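RRNA N-glycosidase (Bougainvillea spectabilis, PDB 3CTK) belongs to the ribosome-inactivating protein family and folds as a single chain in which a mixed beta sheet packs against a group of helices. Local coordinates at residues A[52-57]-A[137-142]; A[62-67]-A[162-167]; A[70-75]-A[89-94]; A[118-123]-A[151-156]. One frame throughout, in Å; residues are numbered along the deposited sequence.

Contact 1: residues A[52-57]-A[137-142]; sequences ITTTSK and FSIEAI
The carboxylate of Glu-140 is the flat group that meets Ser-56. Its oxygen OE1 is turned to the serine and OE2 to Lys-58, with which it forms a salt bridge. Ser-56 OG, tilted out of the carboxylate plane, donates a hydrogen bond to OE1. The modelled distance of 2.4 Å from Ser-56 OG to Glu-140 OE1 is too short to be taken literally, so both the length and the tilt are doubtful. Glu-140 points its first bond past the strand end rather than at it; a bend at chi2 (-77°) then brings the carboxylate back to the serine. Ser-56 lies in a type I turn from Thr-54 to Lys-57, closed by Lys-57 N to Thr-54 O at 3.0 Å. The small serine fits this tight bend and can both give and receive: Thr-54 OG1 donates to Ser-56 OG over 2.6 Å.

Beside this polar chain lies an apolar one. Thr-54 has two unlike branches, and while OG1 serves the turn, its methyl CG2 slides past Ile-139 CG2 at 3.8 Å. Farther back, Ile-52 CG2 meets Ile-139 CD1, also at 3.8 Å; the extended isoleucine reaches from helix 132-142 to the last residues of strand 47-53. Phe-155 of helix 149-168 covers Ile-139 from another side. The chemistry thus runs from buried methyl groups to a chain of hydrogen bonds from Thr-54 OG1 through Ser-56 OG to Glu-140 at the more open end, where Lys-58 probably helps to keep the carboxylate ionised.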
loop_
_atom_site.group_PDB
_atom_site.type_symbol
_atom_site.label_atom_id
_atom_site.label_comp_id
_atom_site.label_asym_id
_atom_site.label_seq_id
_atom_site.Cartn_x
_atom_site.Cartn_y
_atom_site.Cartn_z
ATOM N N ILE A 52 -4.694 -1.415 -12.096
ATOM C CA ILE A 52 -4.032 -2.712 -12.205
ATOM C C ILE A 52 -4.806 -3.572 -13.191
ATOM O O ILE A 52 -5.996 -3.832 -12.997
ATOM C CB ILE A 52 -3.988 -3.431 -10.847
ATOM C CG1 ILE A 52 -3.300 -2.532 -9.815
ATOM C CG2 ILE A 52 -3.247 -4.765 -10.980
ATOM C CD1 ILE A 52 -3.409 -3.044 -8.393
ATOM N N THR A 53 -4.127 -4.009 -14.250
ATOM C CA THR A 53 -4.756 -4.829 -15.281
ATOM C C THR A 53 -4.145 -6.229 -15.324
ATOM O O THR A 53 -2.927 -6.382 -15.310
ATOM C CB THR A 53 -4.599 -4.180 -16.669
ATOM O OG1 THR A 53 -5.128 -2.847 -16.636
ATOM C CG2 THR A 53 -5.346 -4.989 -17.722
ATOM N N THR A 54 -5.004 -7.240 -15.385
ATOM C CA THR A 54 -4.564 -8.636 -15.425
ATOM C C THR A 54 -4.265 -9.083 -16.854
ATOM O O THR A 54 -4.612 -8.395 -17.812
ATOM C CB THR A 54 -5.654 -9.571 -14.872
ATOM O OG1 THR A 54 -6.813 -9.504 -15.716
ATOM C CG2 THR A 54 -6.039 -9.162 -13.454
ATOM N N THR A 55 -3.619 -10.236 -17.001
ATOM C CA THR A 55 -3.330 -10.747 -18.335
ATOM C C THR A 55 -4.652 -11.178 -18.972
ATOM O O THR A 55 -4.735 -11.357 -20.187
ATOM C CB THR A 55 -2.366 -11.962 -18.303
ATOM O OG1 THR A 55 -2.942 -13.018 -17.524
ATOM C CG2 THR A 55 -1.025 -11.562 -17.710
ATOM N N SER A 56 -5.680 -11.343 -18.144
ATOM C CA SER A 56 -6.999 -11.735 -18.627
ATOM C C SER A 56 -7.797 -10.497 -19.039
ATOM O O SER A 56 -8.997 -10.578 -19.313
ATOM C CB SER A 56 -7.755 -12.519 -17.551
ATOM O OG SER A 56 -7.898 -11.756 -16.370
ATOM N N LYS A 57 -7.123 -9.349 -19.050
ATOM C CA LYS A 57 -7.725 -8.087 -19.473
ATOM C C LYS A 57 -8.764 -7.463 -18.545
ATOM O O LYS A 57 -9.632 -6.712 -18.994
ATOM C CB LYS A 57 -8.327 -8.270 -20.870
ATOM C CG LYS A 57 -7.318 -8.770 -21.902
ATOM C CD LYS A 57 -8.017 -9.367 -23.114
ATOM C CE LYS A 57 -8.747 -10.648 -22.740
ATOM N NZ LYS A 57 -9.559 -11.189 -23.862
ATOM N N PHE A 137 -4.698 -13.574 -9.503
ATOM C CA PHE A 137 -5.662 -14.585 -9.082
ATOM C C PHE A 137 -6.723 -13.976 -8.163
ATOM O O PHE A 137 -7.913 -14.282 -8.287
ATOM C CB PHE A 137 -4.958 -15.726 -8.345
ATOM C CG PHE A 137 -5.874 -16.857 -7.970
ATOM C CD1 PHE A 137 -6.109 -17.902 -8.857
ATOM C CD2 PHE A 137 -6.527 -16.861 -6.743
ATOM C CE1 PHE A 137 -6.983 -18.937 -8.525
ATOM C CE2 PHE A 137 -7.405 -17.890 -6.403
ATOM C CZ PHE A 137 -7.632 -18.928 -7.298
ATOM N N SER A 138 -6.297 -13.119 -7.239
ATOM C CA SER A 138 -7.237 -12.494 -6.312
ATOM C C SER A 138 -8.182 -11.541 -7.039
ATOM O O SER A 138 -9.339 -11.391 -6.646
ATOM C CB SER A 138 -6.490 -11.754 -5.194
ATOM O OG SER A 138 -5.801 -10.617 -5.684
ATOM N N ILE A 139 -7.694 -10.900 -8.100
ATOM C CA ILE A 139 -8.534 -9.988 -8.873
ATOM C C ILE A 139 -9.568 -10.808 -9.647
ATOM O O ILE A 139 -10.743 -10.450 -9.712
ATOM C CB ILE A 139 -7.679 -9.144 -9.854
ATOM C CG1 ILE A 139 -6.766 -8.209 -9.055
ATOM C CG2 ILE A 139 -8.578 -8.350 -10.803
ATOM C CD1 ILE A 139 -5.821 -7.371 -9.901
ATOM N N GLU A 140 -9.125 -11.918 -10.223
ATOM C CA GLU A 140 -10.015 -12.799 -10.974
ATOM C C GLU A 140 -11.124 -13.360 -10.091
ATOM O O GLU A 140 -12.228 -13.636 -10.561
ATOM C CB GLU A 140 -9.221 -13.966 -11.564
ATOM C CG GLU A 140 -8.569 -13.663 -12.892
ATOM C CD GLU A 140 -9.565 -13.686 -14.028
ATOM O OE1 GLU A 140 -9.158 -13.432 -15.178
ATOM O OE2 GLU A 140 -10.756 -13.962 -13.775
ATOM N N ALA A 141 -10.828 -13.524 -8.810
ATOM C CA ALA A 141 -11.799 -14.082 -7.877
ATOM C C ALA A 141 -12.922 -13.131 -7.472
ATOM O O ALA A 141 -13.983 -13.584 -7.041
ATOM C CB ALA A 141 -11.079 -14.591 -6.631
ATOM N N ILE A 142 -12.701 -11.827 -7.617
ATOM C CA ILE A 142 -13.707 -10.843 -7.219
ATOM C C ILE A 142 -14.259 -9.980 -8.348
ATOM O O ILE A 142 -15.374 -9.471 -8.256
ATOM C CB ILE A 142 -13.146 -9.881 -6.152
ATOM C CG1 ILE A 142 -12.036 -9.019 -6.766
ATOM C CG2 ILE A 142 -12.631 -10.670 -4.957
ATOM C CD1 ILE A 142 -11.470 -7.964 -5.829
#

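Contact 2: residues A[62-67]-A[162-167]; sequences VAIDVT and MVSEAA
Ile-64 sends CD1 into the angle between Val-163 and Ser-164, joining strand 59-65 of the mixed sheet to the long helix 149-168 that runs through the core of the ribosome-inactivating protein fold. The close part is small. Ile-64 CD1 lies 4.0 Å from Val-163 CG1, the two side chains passing at a slant, and 3.9 Å from Ser-164 OG. A long branched residue suits the strand here because the backbones stay well apart, with the CA atoms of Ile-64 and Ser-164 separated by 8.1 Å. Val-163 turns CG1 toward the sheet by setting it opposite its own backbone N (chi1 -179°), at a place where the helix widens into a pi-type turn. Serine can be buried beside a methyl group since its hydroxyl is hydrogen-bonded to Val-69 O.

The looser side is not a solvent face, for the surroundings are buried too. Beyond Ile-64 the chain simply veers off from the helix into an Asx turn at Asp-65, suited to an acid whose short carboxylate folds back on the backbone. Its OD1 also takes part in a salt bridge with Arg-46. Both bonds from Thr-67 reach Asp-65 OD1 from the same face of the carboxylate: Thr-67 OG1 at 2.7 Å stands 48° out of the plane, and Thr-67 N at 3.0 Å comes on the anti side with an N-H...O angle of 154°.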
loop_
_atom_site.group_PDB
_atom_site.type_symbol
_atom_site.label_atom_id
_atom_site.label_comp_id
_atom_site.label_asym_id
_atom_site.label_seq_id
_atom_site.Cartn_x
_atom_site.Cartn_y
_atom_site.Cartn_z
ATOM N N VAL A 62 -7.662 1.098 -8.074
ATOM C CA VAL A 62 -7.515 1.218 -6.624
ATOM C C VAL A 62 -7.222 2.654 -6.192
ATOM O O VAL A 62 -6.308 3.294 -6.708
ATOM C CB VAL A 62 -6.382 0.293 -6.134
ATOM C CG1 VAL A 62 -6.298 0.316 -4.611
ATOM C CG2 VAL A 62 -6.624 -1.125 -6.641
ATOM N N ALA A 63 -7.995 3.150 -5.233
ATOM C CA ALA A 63 -7.819 4.512 -4.737
ATOM C C ALA A 63 -6.958 4.549 -3.481
ATOM O O ALA A 63 -7.200 3.804 -2.532
ATOM C CB ALA A 63 -9.179 5.139 -4.448
ATOM N N ILE A 64 -5.959 5.427 -3.486
ATOM C CA ILE A 64 -5.050 5.578 -2.353
ATOM C C ILE A 64 -5.049 7.016 -1.827
ATOM O O ILE A 64 -4.942 7.970 -2.597
ATOM C CB ILE A 64 -3.607 5.183 -2.754
ATOM C CG1 ILE A 64 -3.551 3.684 -3.065
ATOM C CG2 ILE A 64 -2.620 5.551 -1.638
ATOM C CD1 ILE A 64 -2.187 3.192 -3.515
ATOM N N ASP A 65 -5.178 7.152 -0.511
ATOM C CA ASP A 65 -5.180 8.446 0.176
ATOM C C ASP A 65 -3.723 8.917 0.178
ATOM O O ASP A 65 -2.873 8.267 0.776
ATOM C CB ASP A 65 -5.671 8.240 1.614
ATOM C CG ASP A 65 -5.882 9.542 2.367
ATOM O OD1 ASP A 65 -5.141 10.510 2.112
ATOM O OD2 ASP A 65 -6.781 9.588 3.231
ATOM N N VAL A 66 -3.428 10.042 -0.470
ATOM C CA VAL A 66 -2.042 10.503 -0.534
ATOM C C VAL A 66 -1.455 10.989 0.780
ATOM O O VAL A 66 -0.233 11.089 0.915
ATOM C CB VAL A 66 -1.847 11.628 -1.584
ATOM C CG1 VAL A 66 -2.344 11.157 -2.946
ATOM C CG2 VAL A 66 -2.557 12.904 -1.134
ATOM N N THR A 67 -2.302 11.286 1.758
ATOM C CA THR A 67 -1.784 11.772 3.035
ATOM C C THR A 67 -1.146 10.662 3.866
ATOM O O THR A 67 -0.183 10.907 4.598
ATOM C CB THR A 67 -2.890 12.462 3.877
ATOM O OG1 THR A 67 -3.871 11.498 4.281
ATOM C CG2 THR A 67 -3.568 13.564 3.066
ATOM N N MET A 162 1.783 -5.112 -1.784
ATOM C CA MET A 162 2.538 -4.981 -3.031
ATOM C C MET A 162 2.584 -3.562 -3.588
ATOM O O MET A 162 3.472 -3.236 -4.381
ATOM C CB MET A 162 1.974 -5.922 -4.104
ATOM C CG MET A 162 2.195 -7.394 -3.809
ATOM S SD MET A 162 1.607 -8.462 -5.143
ATOM C CE MET A 162 2.818 -8.098 -6.446
ATOM N N VAL A 163 1.640 -2.719 -3.182
ATOM C CA VAL A 163 1.616 -1.348 -3.683
ATOM C C VAL A 163 1.919 -0.293 -2.619
ATOM O O VAL A 163 2.941 0.386 -2.694
ATOM C CB VAL A 163 0.257 -1.016 -4.342
ATOM C CG1 VAL A 163 0.282 0.410 -4.888
ATOM C CG2 VAL A 163 -0.030 -2.009 -5.475
ATOM N N SER A 164 1.036 -0.155 -1.634
ATOM C CA SER A 164 1.233 0.837 -0.580
ATOM C C SER A 164 2.500 0.628 0.245
ATOM O O SER A 164 3.299 1.554 0.407
ATOM C CB SER A 164 0.035 0.857 0.369
ATOM O OG SER A 164 -1.137 1.268 -0.303
ATOM N N GLU A 165 2.681 -0.576 0.777
ATOM C CA GLU A 165 3.856 -0.853 1.603
ATOM C C GLU A 165 5.154 -0.784 0.799
ATOM O O GLU A 165 6.190 -0.362 1.321
ATOM C CB GLU A 165 3.719 -2.224 2.278
ATOM C CG GLU A 165 2.447 -2.387 3.116
ATOM C CD GLU A 165 2.432 -1.543 4.388
ATOM O OE1 GLU A 165 3.247 -0.601 4.505
ATOM O OE2 GLU A 165 1.586 -1.818 5.270
ATOM N N ALA A 166 5.100 -1.192 -0.467
ATOM C CA ALA A 166 6.277 -1.152 -1.332
ATOM C C ALA A 166 6.655 0.304 -1.611
ATOM O O ALA A 166 7.834 0.645 -1.718
ATOM C CB ALA A 166 5.996 -1.885 -2.637
ATOM N N ALA A 167 5.650 1.163 -1.736
ATOM C CA ALA A 167 5.896 2.579 -1.976
ATOM C C ALA A 167 6.572 3.179 -0.740
ATOM O O ALA A 167 7.517 3.960 -0.849
ATOM C CB ALA A 167 4.578 3.301 -2.258
#

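Contact 3: residues A[70-75]-A[89-94]; sequences YVVGYQ and KVPTVA
Val-72 is the bump of this contact, and Val-90, Pro-91 and Ala-94 make the hollow that receives it. Each part of the valine has its own neighbour. Val-72 CB rests 3.8 Å from Val-90 CG1, Val-72 CG1 touches Pro-91 CD at 4.2 Å, and Val-72 CG2 faces Ala-94 CB, again at 4.2 Å. With chi1 at -64° the two methyls are spread so that one goes to the proline and the other to the alanine. Val-90 leans in as a second bump: its CG1 lies in the corner formed by the side chain of Val-72 and its carbonyl, 3.5 Å from Val-72 O. Pro-91 lies across Val-72 at about a right angle and presents a flank of its ring.

Residue types match these shapes. Pro-91 occupies the N-cap of helix 92-97, where its ring costs no needed N-H, while its carbonyl O accepts from Ala-94 N at 2.9 Å. This first turn brings up Ala-94, whose lone methyl makes a shallow floor. Within the sheet, Val-72 and Gly-73 together face Ala-63 of the adjacent strand in the manner of a beta bulge, and the glycine takes the unusual backbone angles that follow. Val-71 points away from the contact and packs on Phe-156 and Ser-164 of helix 149-168, so helix 92-97 sits on the other face of the sheet, with Phe-47 and Leu-98 also packed around Val-72.

Every side-chain pairing across the contact is aliphatic, so its hold comes from burial, dispersion and shape.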
loop_
_atom_site.group_PDB
_atom_site.type_symbol
_atom_site.label_atom_id
_atom_site.label_comp_id
_atom_site.label_asym_id
_atom_site.label_seq_id
_atom_site.Cartn_x
_atom_site.Cartn_y
_atom_site.Cartn_z
ATOM N N TYR A 70 -3.005 5.096 2.448
ATOM C CA TYR A 70 -4.003 4.076 2.779
ATOM C C TYR A 70 -4.886 3.776 1.570
ATOM O O TYR A 70 -5.361 4.695 0.906
ATOM C CB TYR A 70 -4.950 4.548 3.889
ATOM C CG TYR A 70 -4.409 4.588 5.299
ATOM C CD1 TYR A 70 -5.271 4.824 6.374
ATOM C CD2 TYR A 70 -3.054 4.412 5.567
ATOM C CE1 TYR A 70 -4.799 4.885 7.677
ATOM C CE2 TYR A 70 -2.568 4.473 6.877
ATOM C CZ TYR A 70 -3.450 4.710 7.923
ATOM O OH TYR A 70 -2.990 4.781 9.217
ATOM N N VAL A 71 -5.109 2.498 1.286
ATOM C CA VAL A 71 -6.008 2.130 0.200
ATOM C C VAL A 71 -7.391 2.316 0.828
ATOM O O VAL A 71 -7.623 1.862 1.951
ATOM C CB VAL A 71 -5.812 0.656 -0.224
ATOM C CG1 VAL A 71 -6.997 0.185 -1.070
ATOM C CG2 VAL A 71 -4.525 0.519 -1.030
ATOM N N VAL A 72 -8.297 3.000 0.135
ATOM C CA VAL A 72 -9.634 3.233 0.681
ATOM C C VAL A 72 -10.736 2.471 -0.058
ATOM O O VAL A 72 -11.851 2.335 0.448
ATOM C CB VAL A 72 -9.986 4.746 0.690
ATOM C CG1 VAL A 72 -9.039 5.497 1.616
ATOM C CG2 VAL A 72 -9.909 5.312 -0.717
ATOM N N GLY A 73 -10.416 1.965 -1.246
ATOM C CA GLY A 73 -11.401 1.227 -2.016
ATOM C C GLY A 73 -10.948 1.042 -3.447
ATOM O O GLY A 73 -9.813 1.371 -3.791
ATOM N N TYR A 74 -11.824 0.504 -4.286
ATOM C CA TYR A 74 -11.487 0.290 -5.685
ATOM C C TYR A 74 -12.738 0.272 -6.538
ATOM O O TYR A 74 -13.857 0.223 -6.026
ATOM C CB TYR A 74 -10.746 -1.041 -5.868
ATOM C CG TYR A 74 -11.558 -2.260 -5.471
ATOM C CD1 TYR A 74 -11.552 -2.729 -4.157
ATOM C CD2 TYR A 74 -12.358 -2.926 -6.406
ATOM C CE1 TYR A 74 -12.321 -3.830 -3.779
ATOM C CE2 TYR A 74 -13.135 -4.030 -6.037
ATOM C CZ TYR A 74 -13.110 -4.475 -4.722
ATOM O OH TYR A 74 -13.882 -5.554 -4.347
ATOM N N GLN A 75 -12.542 0.324 -7.846
ATOM C CA GLN A 75 -13.654 0.274 -8.777
ATOM C C GLN A 75 -13.408 -0.891 -9.725
ATOM O O GLN A 75 -12.329 -1.010 -10.310
ATOM C CB GLN A 75 -13.751 1.575 -9.575
ATOM C CG GLN A 75 -14.896 1.602 -10.582
ATOM C CD GLN A 75 -14.864 2.836 -11.460
ATOM O OE1 GLN A 75 -15.282 3.919 -11.048
ATOM N NE2 GLN A 75 -14.352 2.682 -12.675
ATOM N N LYS A 89 -15.153 2.776 7.423
ATOM C CA LYS A 89 -14.378 3.775 8.154
ATOM C C LYS A 89 -13.378 4.604 7.344
ATOM O O LYS A 89 -12.377 5.066 7.894
ATOM C CB LYS A 89 -13.633 3.104 9.312
ATOM C CG LYS A 89 -14.484 2.160 10.149
ATOM C CD LYS A 89 -15.688 2.862 10.757
ATOM C CE LYS A 89 -16.484 1.903 11.637
ATOM N NZ LYS A 89 -17.712 2.540 12.190
ATOM N N VAL A 90 -13.626 4.792 6.052
ATOM C CA VAL A 90 -12.724 5.609 5.246
ATOM C C VAL A 90 -13.194 7.063 5.338
ATOM O O VAL A 90 -14.322 7.332 5.760
ATOM C CB VAL A 90 -12.700 5.151 3.763
ATOM C CG1 VAL A 90 -12.115 3.747 3.667
ATOM C CG2 VAL A 90 -14.102 5.192 3.173
ATOM N N PRO A 91 -12.333 8.022 4.960
ATOM C CA PRO A 91 -12.725 9.435 5.025
ATOM C C PRO A 91 -14.013 9.707 4.252
ATOM O O PRO A 91 -14.258 9.099 3.210
ATOM C CB PRO A 91 -11.530 10.155 4.407
ATOM C CG PRO A 91 -10.377 9.261 4.761
ATOM C CD PRO A 91 -10.941 7.883 4.493
ATOM N N THR A 92 -14.832 10.624 4.757
ATOM C CA THR A 92 -16.079 10.956 4.078
ATOM C C THR A 92 -15.777 11.455 2.665
ATOM O O THR A 92 -16.538 11.196 1.734
ATOM C CB THR A 92 -16.860 12.045 4.840
ATOM O OG1 THR A 92 -17.178 11.568 6.153
ATOM C CG2 THR A 92 -18.152 12.386 4.109
ATOM N N VAL A 93 -14.655 12.152 2.502
ATOM C CA VAL A 93 -14.286 12.667 1.190
ATOM C C VAL A 93 -14.087 11.529 0.187
ATOM O O VAL A 93 -14.253 11.719 -1.018
ATOM C CB VAL A 93 -12.994 13.528 1.262
ATOM C CG1 VAL A 93 -11.831 12.697 1.781
ATOM C CG2 VAL A 93 -12.673 14.100 -0.110
ATOM N N ALA A 94 -13.732 10.347 0.686
ATOM C CA ALA A 94 -13.518 9.189 -0.180
ATOM C C ALA A 94 -14.830 8.702 -0.797
ATOM O O ALA A 94 -14.943 8.552 -2.014
ATOM C CB ALA A 94 -12.863 8.055 0.610
#

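Contact 4: residues A[118-123]-A[151-156]; sequences VNAAKV and EIAKFF
Ala-120 and Ala-121, in the last turn of helix 114-121, meet the early part of helix 149-168 at Ala-153 and Lys-154. Taken in order, the second helix first presents Glu-151 and Ile-152, both directed elsewhere: Glu-151 packs on Ala-141, and Ile-152 on Tyr-74 of the sheet. Ala-153 comes next and carries the contact. Ala-153 CB fits against the end of the other helix, 3.6 Å from Ala-121 N, 3.7 Å from Ala-120 CB and 3.8 Å from Ala-121 CB. This is close helix-helix packing through alanines, in which methyl side chains let the CA atoms of Ala-121 and Ala-153 come within 5.0 Å. Lys-154 follows at the flank. The aliphatic foot of this long residue does the touching, Lys-154 CG lying 3.8 Å from Ala-121 CB, while bends at chi3 (65°) and chi4 (-64°) turn the rest of the chain aside. Phe-155 and Phe-156 then face the interior, where bulky rings suit the buried side: Phe-155 meets the ring of Tyr-74 edge-to-face, and Phe-156 meets it with the planes inclined at about 60°.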
loop_
_atom_site.group_PDB
_atom_site.type_symbol
_atom_site.label_atom_id
_atom_site.label_comp_id
_atom_site.label_asym_id
_atom_site.label_seq_id
_atom_site.Cartn_x
_atom_site.Cartn_y
_atom_site.Cartn_z
ATOM N N VAL A 118 -7.420 -9.460 8.078
ATOM C CA VAL A 118 -7.059 -10.865 8.254
ATOM C C VAL A 118 -8.228 -11.648 8.848
ATOM O O VAL A 118 -8.423 -12.822 8.526
ATOM C CB VAL A 118 -5.809 -11.041 9.159
ATOM C CG1 VAL A 118 -4.616 -10.330 8.536
ATOM C CG2 VAL A 118 -6.084 -10.520 10.555
ATOM N N ASN A 119 -9.011 -10.997 9.705
ATOM C CA ASN A 119 -10.165 -11.657 10.314
ATOM C C ASN A 119 -11.217 -11.986 9.259
ATOM O O ASN A 119 -11.908 -13.003 9.351
ATOM C CB ASN A 119 -10.792 -10.773 11.397
ATOM C CG ASN A 119 -10.007 -10.797 12.698
ATOM O OD1 ASN A 119 -9.035 -11.544 12.836
ATOM N ND2 ASN A 119 -10.432 -9.983 13.662
ATOM N N ALA A 120 -11.339 -11.124 8.257
ATOM C CA ALA A 120 -12.314 -11.337 7.192
ATOM C C ALA A 120 -11.791 -12.334 6.162
ATOM O O ALA A 120 -12.546 -13.158 5.639
ATOM C CB ALA A 120 -12.654 -10.003 6.519
ATOM N N ALA A 121 -10.494 -12.266 5.881
ATOM C CA ALA A 121 -9.868 -13.159 4.906
ATOM C C ALA A 121 -9.680 -14.561 5.481
ATOM O O ALA A 121 -9.634 -15.545 4.741
ATOM C CB ALA A 121 -8.515 -12.590 4.474
ATOM N N LYS A 122 -9.574 -14.627 6.807
ATOM C CA LYS A 122 -9.385 -15.871 7.548
ATOM C C LYS A 122 -7.990 -16.453 7.357
ATOM O O LYS A 122 -7.764 -17.649 7.550
ATOM C CB LYS A 122 -10.461 -16.894 7.163
ATOM C CG LYS A 122 -11.876 -16.385 7.429
ATOM C CD LYS A 122 -12.885 -17.521 7.503
ATOM C CE LYS A 122 -14.266 -17.002 7.867
ATOM N NZ LYS A 122 -15.219 -18.120 8.132
ATOM N N VAL A 123 -7.056 -15.586 6.980
ATOM C CA VAL A 123 -5.668 -15.978 6.769
ATOM C C VAL A 123 -4.779 -14.805 7.166
ATOM O O VAL A 123 -5.045 -13.661 6.800
ATOM C CB VAL A 123 -5.395 -16.355 5.289
ATOM C CG1 VAL A 123 -5.651 -15.162 4.387
ATOM C CG2 VAL A 123 -3.954 -16.849 5.133
ATOM N N GLU A 151 -13.103 -13.092 0.029
ATOM C CA GLU A 151 -12.258 -12.973 -1.152
ATOM C C GLU A 151 -11.747 -11.551 -1.351
ATOM O O GLU A 151 -10.601 -11.345 -1.760
ATOM C CB GLU A 151 -13.018 -13.435 -2.396
ATOM C CG GLU A 151 -13.307 -14.923 -2.400
ATOM C CD GLU A 151 -12.042 -15.750 -2.303
ATOM O OE1 GLU A 151 -11.189 -15.637 -3.210
ATOM O OE2 GLU A 151 -11.897 -16.508 -1.319
ATOM N N ILE A 152 -12.598 -10.572 -1.061
ATOM C CA ILE A 152 -12.214 -9.175 -1.210
ATOM C C ILE A 152 -11.148 -8.801 -0.180
ATOM O O ILE A 152 -10.235 -8.029 -0.477
ATOM C CB ILE A 152 -13.445 -8.252 -1.083
ATOM C CG1 ILE A 152 -14.375 -8.487 -2.277
ATOM C CG2 ILE A 152 -13.012 -6.794 -1.044
ATOM C CD1 ILE A 152 -15.735 -7.804 -2.165
ATOM N N ALA A 153 -11.255 -9.350 1.027
ATOM C CA ALA A 153 -10.263 -9.056 2.055
ATOM C C ALA A 153 -8.901 -9.588 1.609
ATOM O O ALA A 153 -7.870 -8.960 1.854
ATOM C CB ALA A 153 -10.669 -9.687 3.393
ATOM N N LYS A 154 -8.893 -10.744 0.948
ATOM C CA LYS A 154 -7.639 -11.327 0.472
ATOM C C LYS A 154 -7.011 -10.411 -0.574
ATOM O O LYS A 154 -5.801 -10.196 -0.579
ATOM C CB LYS A 154 -7.884 -12.713 -0.124
ATOM C CG LYS A 154 -8.240 -13.770 0.916
ATOM C CD LYS A 154 -8.546 -15.126 0.289
ATOM C CE LYS A 154 -7.323 -15.734 -0.382
ATOM N NZ LYS A 154 -6.826 -14.924 -1.535
ATOM N N PHE A 155 -7.838 -9.872 -1.463
ATOM C CA PHE A 155 -7.346 -8.960 -2.490
ATOM C C PHE A 155 -6.692 -7.742 -1.829
ATOM O O PHE A 155 -5.581 -7.349 -2.194
ATOM C CB PHE A 155 -8.499 -8.498 -3.387
ATOM C CG PHE A 155 -8.175 -7.282 -4.207
ATOM C CD1 PHE A 155 -7.234 -7.345 -5.232
ATOM C CD2 PHE A 155 -8.784 -6.061 -3.929
ATOM C CE1 PHE A 155 -6.902 -6.210 -5.964
ATOM C CE2 PHE A 155 -8.457 -4.916 -4.660
ATOM C CZ PHE A 155 -7.515 -4.990 -5.677
ATOM N N PHE A 156 -7.377 -7.146 -0.856
ATOM C CA PHE A 156 -6.826 -5.977 -0.176
ATOM C C PHE A 156 -5.489 -6.290 0.488
ATOM O O PHE A 156 -4.544 -5.516 0.379
ATOM C CB PHE A 156 -7.813 -5.428 0.863
ATOM C CG PHE A 156 -8.871 -4.526 0.281
ATOM C CD1 PHE A 156 -10.221 -4.848 0.384
ATOM C CD2 PHE A 156 -8.513 -3.348 -0.372
ATOM C CE1 PHE A 156 -11.198 -4.013 -0.151
ATOM C CE2 PHE A 156 -9.483 -2.505 -0.912
ATOM C CZ PHE A 156 -10.829 -2.838 -0.802
#

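In the fold
From the N terminus, contact 1 opens at the end of strand 47-53, contact 2 on strand 59-65 and contact 3 on strand 70-78, three neighbouring strands of the mixed sheet. Contact 3 closes first, at 89-94, and its short loop is nested within those of contacts 1 and 2. Contact 4 opens next on helix 114-121. Helix 132-142 closes contact 1, and helix 149-168 closes contact 4 and then contact 2. Contact 1 therefore crosses both contacts 2 and 4, whereas contact 4 nests inside contact 2 and follows contact 3 in series. Contacts 1 to 3 bind the sheet to helices on its two faces, and contact 4 joins helix 114-121 to helix 149-168.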